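Local coordinates for protein neutral ceramidase (Pseudomonas aeruginosa, PDB 2ZWS) that hydrolyses the N-acyl linkage of ceramides to sphingosine and free fatty acid, and also runs the reverse synthesis, as a secreted zinc-dependent enzyme, at residues A[41-46]-A[60-65]; A[56-61]-A[240-245]; A[159-164]-A[457-462]; A[166-171]-A[452-457]. All blocks are in the same frame, centred on the assembly; numbering follows the deposited sequence.

Contact 1: A[41-46]-A[60-65]; sequences WARAFV and NTDLGM. With FMT (formic acid), chain E.
Trp41 to Arg43 pair with Asn60 to Asp62 as the open end of an antiparallel beta hairpin, formed by strands 41-49 and 55-61 near the centre of the chain. Arg43 and Asn60 are a hydrogen-bonded pair: Arg43 N gives to Asn60 O at 2.9 Å, and Asn60 N gives back to Arg43 O. Ala42 and Thr61 form the next, non-hydrogen-bonded pair, with Ala42 CB 4.1 Å from Thr61 CG2. The ladder runs one step past the strand, where Asp62 N donates to Trp41 O at 2.9 Å. Asp62 is the centre of an inverse gamma turn. Its CG is anti to the carbonyl carbon (chi1 -69°), which sets the carboxylate carbon near Trp41 N. Asp62 OD2 takes two bonds from the same face of the carboxylate plane. Trp41 N reaches it on the anti side at 2.9 Å. Arg43 NH1 reaches it on the syn side at 3.0 Å in a salt bridge, with the guanidinium and carboxylate planes 70° apart. Arg43 NE forms a salt bridge with a second acid, Glu228. Water 1 accepts from Arg43 NH1 at 2.8 Å. A formic acid molecule, probably from the crystallisation liquor, accepts from Asn60 ND2, and Asn60 is an inferred substrate-binding residue. Ala42 rests on Ser133 of helix 120-138, Arg43 on Val238 of strand 238-242, and the backbone of Ala42 bonds to Ala12 of strand 5-13.

Contact 2: A[56-61]-A[240-245]; sequences LVYVNT and AFAQTN. With FMT (formic acid), chain E.
Asn60 and Tyr58 reach from strand 55-61 to the end of strand 238-242, meeting Ala240, Phe241 and Ala242. Asn60 ND2, which also serves the formic acid, gives a weak hydrogen bond to Phe241 O at 3.0 Å, with an N-H...O angle of only 127°. On the other branch of the amide, water 2 lies 2.8 Å from Asn60 OD1, probably donating to it, and that water accepts from Gln243 N at 2.9 Å. In this way the side chain bridges to the backbone on both sides of Ala242. Behind the amide, Asn60 CB packs on Ala240 CB at 4.0 Å. Tyr58 meets Ala242 with its hydroxyl end: OH lies 3.2 Å from Ala242 CB, which sits at the ring edge, near the ring plane. Tyr58 CG is anti to the backbone N (chi1 170°), on the way out toward strand 238-242. The two strands belong to one mixed sheet but are not paired here. Their short segments run at 81° to each other, 7.4 Å apart at closest approach. The contact is made by side chains, which reach both the backbone and the small CB groups of the alanines. The side chain of Asn60 is about 9 Å from that of the zinc ligand His97. Further out, Tyr58 OH is hydrogen-bonded to Asn439. Gln243 NE2 holds the carbonyls of Thr96 and Val203, while Phe241 packs against Trp227 of helix 218-231.

Contact 3: A[159-164]-A[457-462]; sequences NRSLLS and AQEYEG
Glu461 and Glu459 reach across to Arg160, Ser161 and Ser164, and the two acids have different surroundings. The tight part begins at the buried Glu461. Its OE2 accepts from Arg160 NE at 2.8 Å, nearly along the C-O axis, in a salt bridge. A weak bond from Arg160 NH2 to the same oxygen adds to it. The guanidinium and carboxylate planes are 37° apart. Glu461 OE1 takes the hydroxyl of Ser161 OG at 2.7 Å, on its syn side, so each oxygen of this carboxylate has a donor. A bend at chi2 (80°) directs Glu461 CD back toward the 159-164 segment. Equally tight is the grip of the buried Ser164 on Glu459 OE1. Ser164 OG reaches it at 2.6 Å, through the anti lone pair, and Ser164 N at 3.0 Å, from above the carboxylate plane. Ala457 CB closes in on Ser164 OG at 3.3 Å. The 159-164 segment enters helix 162-165 through an Asx turn, in which Asn159 OD1 accepts from Ser161 N, and Ser161 stands at the N-cap position. Arg160 lies beside the zinc site: its NH2 is hydrogen-bonded to the zinc ligand Tyr448, and its side chain is about 3 Å from that of Ser250, the nucleophile by similarity. Glu461 thus probably helps to position Arg160. The open side begins at Glu459 OE2, which accepts from waters 3 and 4, the latter leading to Leu163 N. Here the exposed Leu163 sets CD2 4.1 Å from Ala457 CB.

Contact 4: A[166-171]-A[452-457]; sequences LKNPDI and REEYAA
Asn168 ND2 is held by two acceptors, Glu454 OE2 across the contact and His165 O just before its own segment. The bond to Glu454 OE2 is 2.8 Å long, with an N-H...O angle of 155°. The oxygen lies in the amide plane of Asn168. The amide meets it on the anti side, and the amide and carboxylate planes are 76° apart. Asn168 OD1 accepts from Thr451 OG1, which fixes the rotation of the amide. Glu454 is held in turn through OE1, which accepts from Thr413 OG1 and Thr451 N. Both polar groups are buried, and these bonds satisfy them.

Glu453, one residue earlier in helix 452-457, packs on the backbone and ring of the 166-171 loop. Its CB lies 3.6 Å from Lys167 O and 4.2 Å from Lys167 CB. The bend at chi2 (90°) turns Glu453 CD toward Pro169. Glu453 OE2 is 3.4 Å from Pro169 CD, and the two side chains cross at about a right angle. The strongest polar partner of Glu453 is Arg419, in a salt bridge to OE1. Arg419 also pairs with Asp170, so one arginine of helix 414-428 serves acids of both segments. The Lys167 amine leads away from the helix. The contact thus joins the loop after helix 162-165 to the short helix 452-457. Met415 of helix 414-428 touches both Asn168 and Glu454, and Ser164 of helix 162-165 touches Glu454.

Overall arrangement
From the N terminus, contact 1 closes first, as a short hairpin between strands 41-49 and 55-61. Contact 2 starts on the same strand, sharing Asn60 and Thr61, and closes a long loop at strand 238-242. Contacts 1 and 2 touch, and both meet the formic acid. Contact 3 opens inside the loop of contact 2 and closes far beyond it, so the two cross; contact 4 crosses contact 2 likewise. Contact 4 is nested inside contact 3, and they share Ala457, with centres about 9 Å apart. Contacts 1 and 2 tie the central sheet together. Contacts 3 and 4 join helix 162-165 and its following loop to helix 452-457 and the loop after it.

Contact 1: A[41-46]-A[60-65]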
# COMPACT_ATOMS: atom_id res chain seq x y z
N TRP A 41 -2.08 -1.44 7.61
CA TRP A 41 -2.14 -0.21 8.42
C TRP A 41 -1.97 1.02 7.55
O TRP A 41 -1.31 0.98 6.46
CB TRP A 41 -1.02 -0.20 9.49
CG TRP A 41 -1.14 -1.42 10.37
CD1 TRP A 41 -0.55 -2.65 10.19
CD2 TRP A 41 -1.93 -1.53 11.57
NE1 TRP A 41 -0.93 -3.52 11.19
CE2 TRP A 41 -1.79 -2.86 12.04
CE3 TRP A 41 -2.76 -0.65 12.26
CZ2 TRP A 41 -2.44 -3.31 13.19
CZ3 TRP A 41 -3.40 -1.09 13.40
CH2 TRP A 41 -3.25 -2.41 13.86
N ALA A 42 -2.62 2.10 7.99
CA ALA A 42 -2.31 3.44 7.53
C ALA A 42 -1.41 4.08 8.59
O ALA A 42 -1.71 4.03 9.78
CB ALA A 42 -3.58 4.27 7.40
N ARG A 43 -0.31 4.65 8.14
CA ARG A 43 0.67 5.29 9.03
C ARG A 43 0.74 6.75 8.62
O ARG A 43 1.12 7.07 7.48
CB ARG A 43 2.04 4.61 8.86
CG ARG A 43 2.12 3.22 9.50
CD ARG A 43 3.44 2.50 9.20
NE ARG A 43 3.56 1.23 9.93
CZ ARG A 43 3.12 0.06 9.46
NH1 ARG A 43 2.55 0.01 8.26
NH2 ARG A 43 3.25 -1.06 10.18
N ALA A 44 0.33 7.63 9.52
CA ALA A 44 0.18 9.06 9.24
C ALA A 44 1.24 9.87 9.92
O ALA A 44 1.56 9.63 11.12
CB ALA A 44 -1.19 9.55 9.69
N PHE A 45 1.74 10.88 9.20
CA PHE A 45 2.83 11.73 9.70
C PHE A 45 2.36 13.15 9.49
O PHE A 45 2.30 13.63 8.35
CB PHE A 45 4.12 11.49 8.91
CG PHE A 45 4.62 10.08 9.02
CD1 PHE A 45 4.00 9.05 8.31
CD2 PHE A 45 5.68 9.77 9.89
CE1 PHE A 45 4.47 7.73 8.41
CE2 PHE A 45 6.15 8.44 10.00
CZ PHE A 45 5.54 7.44 9.26
N VAL A 46 1.98 13.79 10.58
CA VAL A 46 1.57 15.19 10.54
C VAL A 46 2.79 16.03 10.85
O VAL A 46 3.47 15.74 11.84
CB VAL A 46 0.47 15.49 11.61
CG1 VAL A 46 0.13 16.96 11.62
CG2 VAL A 46 -0.78 14.70 11.30
N ASN A 60 1.11 6.82 4.59
CA ASN A 60 1.46 5.68 3.75
C ASN A 60 0.62 4.47 4.19
O ASN A 60 0.43 4.24 5.38
CB ASN A 60 2.97 5.34 3.83
CG ASN A 60 3.43 4.45 2.69
OD1 ASN A 60 3.16 4.71 1.51
ND2 ASN A 60 4.18 3.44 3.04
N THR A 61 0.07 3.75 3.21
CA THR A 61 -0.90 2.69 3.48
C THR A 61 -0.41 1.33 2.96
O THR A 61 0.19 1.22 1.86
CB THR A 61 -2.27 3.02 2.82
OG1 THR A 61 -2.12 3.08 1.38
CG2 THR A 61 -2.87 4.35 3.39
N ASP A 62 -0.71 0.28 3.74
CA ASP A 62 -0.41 -1.09 3.35
C ASP A 62 -1.46 -1.63 2.33
O ASP A 62 -2.20 -2.57 2.64
CB ASP A 62 -0.35 -2.01 4.59
CG ASP A 62 0.83 -1.74 5.51
OD1 ASP A 62 1.97 -1.55 5.03
OD2 ASP A 62 0.64 -1.81 6.75
N LEU A 63 -1.48 -1.02 1.15
CA LEU A 63 -2.47 -1.32 0.11
C LEU A 63 -1.77 -1.48 -1.23
O LEU A 63 -0.64 -1.00 -1.40
CB LEU A 63 -3.48 -0.16 -0.04
CG LEU A 63 -4.30 0.12 1.22
CD1 LEU A 63 -5.11 1.38 1.06
CD2 LEU A 63 -5.22 -1.08 1.52
N GLY A 64 -2.44 -2.10 -2.20
CA GLY A 64 -1.90 -2.19 -3.56
C GLY A 64 -1.76 -0.81 -4.18
O GLY A 64 -0.81 -0.54 -4.92
N MET A 65 -2.71 0.07 -3.85
CA MET A 65 -2.67 1.42 -4.39
C MET A 65 -3.66 2.28 -3.64
O MET A 65 -4.46 1.76 -2.83
CB MET A 65 -2.94 1.43 -5.89
CG MET A 65 -4.09 0.60 -6.32
SD MET A 65 -3.84 -1.22 -6.50
CE MET A 65 -2.71 -1.37 -7.87
C FMT E . 5.06 0.67 5.34
O1 FMT E . 4.65 -0.53 5.46
O2 FMT E . 4.44 1.78 5.31
O HOH W 1 1.63 1.82 6.31

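Contact 2: A[56-61]-A[240-245]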
# COMPACT_ATOMS: atom_id res chain seq x y z
N LEU A 56 1.18 19.90 7.16
CA LEU A 56 1.07 18.90 6.13
C LEU A 56 0.78 17.56 6.79
O LEU A 56 1.19 17.33 7.93
CB LEU A 56 2.40 18.78 5.38
CG LEU A 56 2.89 20.05 4.65
CD1 LEU A 56 4.27 19.77 4.12
CD2 LEU A 56 1.97 20.46 3.53
N VAL A 57 0.10 16.68 6.07
CA VAL A 57 0.02 15.29 6.52
C VAL A 57 0.30 14.34 5.35
O VAL A 57 -0.24 14.48 4.24
CB VAL A 57 -1.31 14.97 7.29
CG1 VAL A 57 -2.54 15.20 6.42
CG2 VAL A 57 -1.27 13.55 7.87
N TYR A 58 1.19 13.38 5.62
CA TYR A 58 1.54 12.32 4.69
C TYR A 58 1.11 10.99 5.31
O TYR A 58 1.37 10.73 6.49
CB TYR A 58 3.06 12.32 4.45
CG TYR A 58 3.56 11.12 3.71
CD1 TYR A 58 4.00 9.98 4.38
CD2 TYR A 58 3.57 11.13 2.32
CE1 TYR A 58 4.44 8.85 3.70
CE2 TYR A 58 4.03 10.01 1.60
CZ TYR A 58 4.45 8.88 2.30
OH TYR A 58 4.90 7.79 1.59
N VAL A 59 0.34 10.20 4.55
CA VAL A 59 -0.10 8.89 5.03
C VAL A 59 0.38 7.81 4.07
O VAL A 59 0.12 7.90 2.86
CB VAL A 59 -1.68 8.81 5.19
CG1 VAL A 59 -2.07 7.49 5.80
CG2 VAL A 59 -2.24 9.98 6.03
N ASN A 60 1.11 6.82 4.59
CA ASN A 60 1.46 5.68 3.75
C ASN A 60 0.62 4.47 4.19
O ASN A 60 0.43 4.24 5.38
CB ASN A 60 2.97 5.34 3.83
CG ASN A 60 3.43 4.45 2.69
OD1 ASN A 60 3.16 4.71 1.51
ND2 ASN A 60 4.18 3.44 3.04
N THR A 61 0.07 3.75 3.21
CA THR A 61 -0.90 2.69 3.48
C THR A 61 -0.41 1.33 2.96
O THR A 61 0.19 1.22 1.86
CB THR A 61 -2.27 3.02 2.82
OG1 THR A 61 -2.12 3.08 1.38
CG2 THR A 61 -2.87 4.35 3.39
N ALA A 240 7.25 3.99 8.31
CA ALA A 240 6.64 3.76 6.98
C ALA A 240 7.74 3.40 5.97
O ALA A 240 8.76 4.05 5.89
CB ALA A 240 5.87 5.00 6.50
N PHE A 241 7.49 2.36 5.17
CA PHE A 241 8.31 2.05 4.02
C PHE A 241 7.49 2.34 2.78
O PHE A 241 6.52 1.60 2.46
CB PHE A 241 8.81 0.60 4.09
CG PHE A 241 9.92 0.45 5.06
CD1 PHE A 241 9.64 0.41 6.42
CD2 PHE A 241 11.26 0.42 4.63
CE1 PHE A 241 10.68 0.32 7.37
CE2 PHE A 241 12.29 0.32 5.59
CZ PHE A 241 12.00 0.30 6.94
N ALA A 242 7.86 3.44 2.12
CA ALA A 242 7.16 3.97 0.94
C ALA A 242 7.91 3.65 -0.36
O ALA A 242 9.10 3.27 -0.35
CB ALA A 242 7.00 5.48 1.06
N GLN A 243 7.19 3.77 -1.47
CA GLN A 243 7.74 3.55 -2.82
C GLN A 243 8.30 4.81 -3.45
O GLN A 243 7.93 5.92 -3.06
CB GLN A 243 6.65 3.02 -3.77
CG GLN A 243 6.14 1.64 -3.38
CD GLN A 243 7.10 0.53 -3.73
OE1 GLN A 243 8.21 0.75 -4.27
NE2 GLN A 243 6.65 -0.70 -3.48
N THR A 244 9.18 4.65 -4.44
CA THR A 244 9.50 5.75 -5.37
C THR A 244 9.04 5.39 -6.79
O THR A 244 7.84 5.36 -7.06
CB THR A 244 10.98 6.21 -5.30
OG1 THR A 244 11.86 5.15 -5.68
CG2 THR A 244 11.32 6.67 -3.90
N ASN A 245 9.99 5.11 -7.68
CA ASN A 245 9.69 4.76 -9.05
C ASN A 245 9.99 3.26 -9.20
O ASN A 245 11.11 2.86 -9.54
CB ASN A 245 10.50 5.63 -10.06
CG ASN A 245 11.88 6.07 -9.52
OD1 ASN A 245 12.14 7.28 -9.39
ND2 ASN A 245 12.75 5.11 -9.21
C FMT E . 5.06 0.67 5.34
O1 FMT E . 4.65 -0.53 5.46
O2 FMT E . 4.44 1.78 5.31
O HOH W 2 4.42 4.66 -1.02

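Contact 3: A[159-164]-A[457-462]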
# COMPACT_ATOMS: atom_id res chain seq x y z
N ASN A 159 15.66 -5.31 -11.95
CA ASN A 159 14.79 -4.82 -13.00
C ASN A 159 14.14 -5.97 -13.73
O ASN A 159 14.82 -6.87 -14.24
CB ASN A 159 15.59 -3.95 -13.99
CG ASN A 159 14.69 -3.11 -14.87
OD1 ASN A 159 13.89 -3.64 -15.66
ND2 ASN A 159 14.83 -1.79 -14.76
N ARG A 160 12.82 -5.92 -13.85
CA ARG A 160 12.07 -7.02 -14.47
C ARG A 160 11.81 -6.81 -15.96
O ARG A 160 11.22 -7.66 -16.64
CB ARG A 160 10.76 -7.26 -13.69
CG ARG A 160 9.78 -6.16 -13.86
CD ARG A 160 8.54 -6.34 -13.01
NE ARG A 160 7.53 -5.37 -13.39
CZ ARG A 160 6.33 -5.27 -12.81
NH1 ARG A 160 5.99 -6.07 -11.79
NH2 ARG A 160 5.47 -4.36 -13.25
N SER A 161 12.22 -5.65 -16.45
CA SER A 161 12.06 -5.31 -17.87
C SER A 161 13.32 -4.61 -18.37
O SER A 161 13.26 -3.47 -18.86
CB SER A 161 10.83 -4.43 -18.05
OG SER A 161 9.69 -5.24 -17.87
N LEU A 162 14.45 -5.30 -18.23
CA LEU A 162 15.76 -4.70 -18.50
C LEU A 162 15.94 -4.32 -19.98
O LEU A 162 16.59 -3.33 -20.29
CB LEU A 162 16.88 -5.60 -18.00
CG LEU A 162 18.26 -4.92 -17.88
CD1 LEU A 162 18.20 -3.58 -17.14
CD2 LEU A 162 19.24 -5.85 -17.19
N LEU A 163 15.32 -5.08 -20.87
CA LEU A 163 15.44 -4.79 -22.30
C LEU A 163 14.94 -3.38 -22.62
O LEU A 163 15.58 -2.65 -23.39
CB LEU A 163 14.64 -5.83 -23.09
CG LEU A 163 14.58 -5.69 -24.61
CD1 LEU A 163 14.42 -7.09 -25.15
CD2 LEU A 163 13.41 -4.82 -25.04
N SER A 164 13.81 -2.99 -22.01
CA SER A 164 13.22 -1.67 -22.23
C SER A 164 14.05 -0.58 -21.56
O SER A 164 14.25 0.50 -22.12
CB SER A 164 11.79 -1.62 -21.68
OG SER A 164 10.93 -2.48 -22.39
N ALA A 457 9.25 -0.21 -26.80
CA ALA A 457 9.53 -1.63 -26.66
C ALA A 457 8.29 -2.46 -26.33
O ALA A 457 8.24 -3.64 -26.64
CB ALA A 457 10.63 -1.86 -25.64
N GLN A 458 7.31 -1.83 -25.68
CA GLN A 458 6.04 -2.48 -25.33
C GLN A 458 6.19 -3.78 -24.55
O GLN A 458 5.50 -4.76 -24.82
CB GLN A 458 5.11 -2.65 -26.55
CG GLN A 458 4.50 -1.36 -27.05
CD GLN A 458 3.46 -0.79 -26.09
OE1 GLN A 458 2.43 -1.41 -25.85
NE2 GLN A 458 3.71 0.40 -25.59
N GLU A 459 7.08 -3.78 -23.57
CA GLU A 459 7.06 -4.82 -22.55
C GLU A 459 5.88 -4.47 -21.62
O GLU A 459 5.16 -3.52 -21.91
CB GLU A 459 8.39 -4.87 -21.80
CG GLU A 459 9.54 -5.40 -22.68
CD GLU A 459 10.77 -5.72 -21.86
OE1 GLU A 459 11.44 -4.78 -21.38
OE2 GLU A 459 11.05 -6.93 -21.67
N TYR A 460 5.69 -5.21 -20.54
CA TYR A 460 4.45 -5.11 -19.76
C TYR A 460 4.11 -3.67 -19.34
O TYR A 460 2.98 -3.22 -19.53
CB TYR A 460 4.55 -6.04 -18.55
CG TYR A 460 3.37 -5.91 -17.61
CD1 TYR A 460 2.13 -6.45 -17.94
CD2 TYR A 460 3.51 -5.23 -16.40
CE1 TYR A 460 1.03 -6.31 -17.07
CE2 TYR A 460 2.44 -5.11 -15.52
CZ TYR A 460 1.20 -5.63 -15.87
OH TYR A 460 0.13 -5.50 -15.00
N GLU A 461 5.09 -2.95 -18.82
CA GLU A 461 4.89 -1.58 -18.37
C GLU A 461 4.49 -0.63 -19.49
O GLU A 461 3.68 0.29 -19.29
CB GLU A 461 6.13 -1.07 -17.64
CG GLU A 461 6.51 -1.89 -16.40
CD GLU A 461 7.27 -3.18 -16.72
OE1 GLU A 461 7.76 -3.36 -17.87
OE2 GLU A 461 7.36 -4.04 -15.83
N GLY A 462 5.12 -0.81 -20.65
CA GLY A 462 4.61 -0.21 -21.87
C GLY A 462 3.37 -1.03 -22.15
O GLY A 462 3.31 -2.21 -21.82
O HOH W 3 10.30 -8.67 -19.70
O HOH W 4 13.45 -7.52 -20.52
O HOH W 5 8.18 -1.36 -22.28

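Contact 4: A[166-171]-A[452-457]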
# COMPACT_ATOMS: atom_id res chain seq x y z
N LEU A 166 17.20 -0.48 -21.06
CA LEU A 166 18.41 -0.28 -21.85
C LEU A 166 18.17 0.51 -23.12
O LEU A 166 19.15 0.88 -23.79
CB LEU A 166 19.06 -1.62 -22.15
CG LEU A 166 19.54 -2.40 -20.92
CD1 LEU A 166 19.99 -3.82 -21.32
CD2 LEU A 166 20.64 -1.67 -20.18
N LYS A 167 16.91 0.76 -23.48
CA LYS A 167 16.62 1.59 -24.64
C LYS A 167 16.78 3.08 -24.34
O LYS A 167 16.78 3.90 -25.25
CB LYS A 167 15.22 1.34 -25.21
CG LYS A 167 14.90 -0.09 -25.64
CD LYS A 167 15.80 -0.58 -26.76
CE LYS A 167 15.21 -1.82 -27.42
NZ LYS A 167 16.23 -2.58 -28.20
N ASN A 168 16.88 3.45 -23.05
CA ASN A 168 17.09 4.85 -22.68
C ASN A 168 18.53 5.27 -22.94
O ASN A 168 19.45 4.53 -22.64
CB ASN A 168 16.76 5.07 -21.20
CG ASN A 168 15.29 4.81 -20.88
OD1 ASN A 168 14.40 5.50 -21.40
ND2 ASN A 168 15.04 3.81 -20.05
N PRO A 169 18.72 6.47 -23.52
CA PRO A 169 20.09 6.95 -23.81
C PRO A 169 20.81 7.53 -22.59
O PRO A 169 21.99 7.86 -22.67
CB PRO A 169 19.85 8.07 -24.82
CG PRO A 169 18.51 8.60 -24.49
CD PRO A 169 17.70 7.43 -23.97
N ASP A 170 20.09 7.65 -21.47
CA ASP A 170 20.56 8.42 -20.32
C ASP A 170 20.60 7.63 -19.01
O ASP A 170 20.09 8.10 -17.98
CB ASP A 170 19.66 9.67 -20.16
CG ASP A 170 18.18 9.31 -19.81
OD1 ASP A 170 17.67 8.25 -20.25
OD2 ASP A 170 17.53 10.12 -19.12
N ILE A 171 21.22 6.45 -19.01
CA ILE A 171 21.15 5.58 -17.83
C ILE A 171 22.41 5.49 -16.97
O ILE A 171 22.58 4.52 -16.23
CB ILE A 171 20.65 4.15 -18.17
CG1 ILE A 171 21.65 3.38 -19.06
CG2 ILE A 171 19.29 4.22 -18.83
CD1 ILE A 171 21.37 1.89 -19.15
N ARG A 452 9.43 7.53 -23.18
CA ARG A 452 9.15 7.37 -24.62
C ARG A 452 9.87 6.15 -25.22
O ARG A 452 9.27 5.35 -25.97
CB ARG A 452 9.52 8.65 -25.39
CG ARG A 452 9.33 8.57 -26.91
CD ARG A 452 7.87 8.49 -27.26
NE ARG A 452 7.55 8.16 -28.66
CZ ARG A 452 7.33 6.93 -29.11
NH1 ARG A 452 7.00 6.74 -30.39
NH2 ARG A 452 7.43 5.88 -28.30
N GLU A 453 11.13 5.99 -24.85
CA GLU A 453 11.97 4.89 -25.38
C GLU A 453 11.50 3.53 -24.86
O GLU A 453 11.33 2.58 -25.62
CB GLU A 453 13.44 5.14 -25.06
CG GLU A 453 14.00 6.45 -25.64
CD GLU A 453 13.88 7.69 -24.72
OE1 GLU A 453 13.04 7.74 -23.77
OE2 GLU A 453 14.66 8.65 -24.95
N GLU A 454 11.24 3.45 -23.55
CA GLU A 454 10.69 2.22 -22.99
C GLU A 454 9.34 1.88 -23.62
O GLU A 454 9.06 0.71 -23.89
CB GLU A 454 10.49 2.36 -21.48
CG GLU A 454 11.77 2.34 -20.69
CD GLU A 454 11.65 3.00 -19.34
OE1 GLU A 454 10.52 3.39 -18.96
OE2 GLU A 454 12.68 3.14 -18.66
N TYR A 455 8.49 2.89 -23.80
CA TYR A 455 7.16 2.68 -24.35
C TYR A 455 7.25 1.96 -25.68
O TYR A 455 6.46 1.04 -25.93
CB TYR A 455 6.45 4.01 -24.54
CG TYR A 455 5.04 3.90 -25.04
CD1 TYR A 455 3.95 3.88 -24.14
CD2 TYR A 455 4.76 3.84 -26.42
CE1 TYR A 455 2.65 3.79 -24.59
CE2 TYR A 455 3.45 3.74 -26.89
CZ TYR A 455 2.39 3.73 -25.95
OH TYR A 455 1.10 3.65 -26.39
N ALA A 456 8.22 2.36 -26.51
CA ALA A 456 8.35 1.79 -27.86
C ALA A 456 8.59 0.28 -27.84
O ALA A 456 8.15 -0.43 -28.76
CB ALA A 456 9.45 2.49 -28.66
N ALA A 457 9.25 -0.21 -26.80
CA ALA A 457 9.53 -1.63 -26.66
C ALA A 457 8.29 -2.46 -26.33
O ALA A 457 8.24 -3.64 -26.64
CB ALA A 457 10.63 -1.86 -25.64